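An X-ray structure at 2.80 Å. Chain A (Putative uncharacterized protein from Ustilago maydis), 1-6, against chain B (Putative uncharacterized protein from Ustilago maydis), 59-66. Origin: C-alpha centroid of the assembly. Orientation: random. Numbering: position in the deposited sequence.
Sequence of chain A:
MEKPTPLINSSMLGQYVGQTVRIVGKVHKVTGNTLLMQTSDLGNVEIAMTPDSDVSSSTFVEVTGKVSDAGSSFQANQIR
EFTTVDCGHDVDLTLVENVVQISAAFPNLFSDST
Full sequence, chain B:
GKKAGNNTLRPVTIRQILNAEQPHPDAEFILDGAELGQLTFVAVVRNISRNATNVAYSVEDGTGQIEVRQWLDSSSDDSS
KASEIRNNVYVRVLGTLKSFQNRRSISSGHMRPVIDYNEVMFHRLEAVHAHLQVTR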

# COMPACT_ATOMS: atom_id res chain seq x y z
N MET A 1 30.66 5.92 -16.77
CA MET A 1 30.06 6.69 -15.65
C MET A 1 28.55 6.51 -15.67
O MET A 1 27.93 6.07 -14.69
CB MET A 1 30.40 8.18 -15.77
CG MET A 1 30.38 8.94 -14.45
SD MET A 1 29.72 10.63 -14.56
CE MET A 1 27.96 10.38 -14.28
N GLU A 2 27.95 6.83 -16.81
CA GLU A 2 26.51 6.81 -16.96
C GLU A 2 25.90 7.93 -16.16
O GLU A 2 25.76 7.83 -14.94
CB GLU A 2 25.90 5.46 -16.60
CG GLU A 2 24.74 5.09 -17.51
CD GLU A 2 25.17 5.00 -18.97
OE1 GLU A 2 25.98 5.86 -19.42
OE2 GLU A 2 24.70 4.06 -19.66
N LYS A 3 25.56 9.00 -16.87
CA LYS A 3 24.77 10.09 -16.35
C LYS A 3 23.35 9.62 -16.17
O LYS A 3 22.79 8.98 -17.06
CB LYS A 3 24.76 11.26 -17.34
CG LYS A 3 25.60 12.46 -16.92
CD LYS A 3 24.92 13.77 -17.28
CE LYS A 3 24.69 13.90 -18.78
NZ LYS A 3 23.79 15.02 -19.13
N PRO A 4 22.75 9.94 -15.02
CA PRO A 4 21.34 9.70 -14.85
C PRO A 4 20.56 10.28 -16.01
O PRO A 4 20.95 11.31 -16.55
CB PRO A 4 21.02 10.44 -13.55
CG PRO A 4 22.28 10.29 -12.76
CD PRO A 4 23.40 10.36 -13.76
N THR A 5 19.48 9.60 -16.38
CA THR A 5 18.57 10.07 -17.41
C THR A 5 17.19 10.37 -16.80
O THR A 5 16.35 9.48 -16.73
CB THR A 5 18.49 9.05 -18.55
OG1 THR A 5 19.71 9.12 -19.29
CG2 THR A 5 17.36 9.37 -19.51
N PRO A 6 16.95 11.63 -16.36
CA PRO A 6 15.67 12.01 -15.77
C PRO A 6 14.43 11.49 -16.50
O PRO A 6 14.38 11.50 -17.74
CB PRO A 6 15.69 13.56 -15.83
CG PRO A 6 16.87 13.91 -16.66
CD PRO A 6 17.84 12.79 -16.48
N VAL B 59 23.08 -3.42 -17.58
CA VAL B 59 21.74 -3.09 -17.19
C VAL B 59 21.68 -1.66 -16.64
O VAL B 59 22.58 -1.19 -15.93
CB VAL B 59 21.24 -4.17 -16.21
CG1 VAL B 59 20.70 -3.58 -14.91
CG2 VAL B 59 20.28 -5.11 -16.92
N GLU B 60 20.59 -0.98 -16.99
CA GLU B 60 20.48 0.45 -16.79
C GLU B 60 19.00 0.84 -16.55
O GLU B 60 18.11 0.37 -17.29
CB GLU B 60 21.10 1.15 -18.01
CG GLU B 60 20.79 2.63 -18.13
CD GLU B 60 19.52 2.88 -18.92
OE1 GLU B 60 19.40 2.29 -20.03
OE2 GLU B 60 18.65 3.66 -18.45
N ASP B 61 18.75 1.66 -15.53
CA ASP B 61 17.40 2.09 -15.10
C ASP B 61 17.26 3.61 -14.99
O ASP B 61 16.54 4.11 -14.13
CB ASP B 61 17.09 1.50 -13.73
CG ASP B 61 17.92 2.13 -12.59
OD1 ASP B 61 18.82 2.97 -12.89
OD2 ASP B 61 17.70 1.80 -11.39
N GLY B 62 17.98 4.36 -15.82
CA GLY B 62 17.88 5.80 -15.81
C GLY B 62 18.55 6.46 -14.62
O GLY B 62 18.62 7.70 -14.55
N THR B 63 19.04 5.67 -13.68
CA THR B 63 19.69 6.25 -12.51
C THR B 63 21.18 5.91 -12.42
O THR B 63 21.95 6.59 -11.71
CB THR B 63 18.97 5.88 -11.19
OG1 THR B 63 19.46 4.63 -10.68
CG2 THR B 63 17.47 5.83 -11.39
N GLY B 64 21.58 4.86 -13.13
CA GLY B 64 22.97 4.42 -13.23
C GLY B 64 22.99 3.11 -13.99
O GLY B 64 21.92 2.62 -14.37
N GLN B 65 24.17 2.53 -14.19
CA GLN B 65 24.34 1.29 -14.94
C GLN B 65 25.11 0.26 -14.10
O GLN B 65 26.01 0.61 -13.36
CB GLN B 65 25.07 1.61 -16.24
CG GLN B 65 25.47 0.42 -17.11
CD GLN B 65 26.73 -0.28 -16.60
OE1 GLN B 65 26.93 -1.46 -16.86
NE2 GLN B 65 27.57 0.46 -15.87
N ILE B 66 24.75 -1.01 -14.20
CA ILE B 66 25.48 -2.03 -13.47
C ILE B 66 25.44 -3.35 -14.23
O ILE B 66 24.56 -3.54 -15.07
CB ILE B 66 24.97 -2.20 -12.03
CG1 ILE B 66 25.99 -3.00 -11.22
CG2 ILE B 66 23.59 -2.85 -12.00
CD1 ILE B 66 25.78 -2.90 -9.73

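A single hydrogen bond between main chains joins the two stretches, and its acceptor is a glycine at the tip of a tight turn. The amide A:Thr5 N donates to B:Gly62 O over 2.8 Å, with an N-H...acceptor angle of 152°, so the bond is short and reasonably straight. No side chain forms a hydrogen bond or salt bridge across the contact; everything else is packing, and the two stretches together bury 277 Å².

The turn that presents this carbonyl links two strands of chain B. Its base is closed by a reciprocal pair of backbone hydrogen bonds, B:Val59 N to B:Ile66 O at 2.9 Å and B:Ile66 N to B:Val59 O at 2.8 Å. Within the loop, B:Asp61 OD1 accepts from B:Thr63 N and from B:Thr63 OG1, each at 2.8 Å, and more weakly from B:Gly64 N at 3.4 Å. B:Glu60 OE2 in turn accepts from B:Gly62 N at 2.8 Å. B:Gly62 is thus held through its amide by its own chain while its carbonyl faces chain A. Its phi of 74° by itself favours glycine; an ideal CB would lie 3.4 Å from A:Thr5 O, close to it but without an evident clash.

From A:Lys3 onward, chain A meets this turn as an extended segment without regular secondary structure. A:Pro4, which has no amide hydrogen, contributes packing: A:Pro4 CA lies 3.4 Å from B:Gly62 O, beside the hydrogen bond, and A:Pro4 CG approaches B:Thr63 O to 3.9 Å. The side chain of B:Thr63 makes no contact: its CA-to-CB bond points away from chain A, and its hydroxyl donates to B:Asp61 OD1. The proline therefore meets the backbone of the turn.

Nearer its N terminus, chain A turns A:Glu2 toward chain B, while A:Met1 and A:Lys3 point away. A:Glu2 has the largest area covered by the opposing stretch, 67 Å², and its closest approach is through its aliphatic portion: A:Glu2 CG lies 3.7 Å from B:Gln65 CB and 4.4 Å from B:Gly64 C, while A:Glu2 OE2 is 4.2 Å from the same B:Gln65 CB. Its carboxylate comes near another acidic residue, with A:Glu2 OE2 4.4 Å from B:Glu60 CG, but gains no hydrogen-bonding partner in this contact. Both carboxylate oxygens of B:Glu60 are satisfied by hydrogen bonds. The polar anchor at A:Thr5 is consequently supplemented by van der Waals packing at A:Pro4 and A:Glu2.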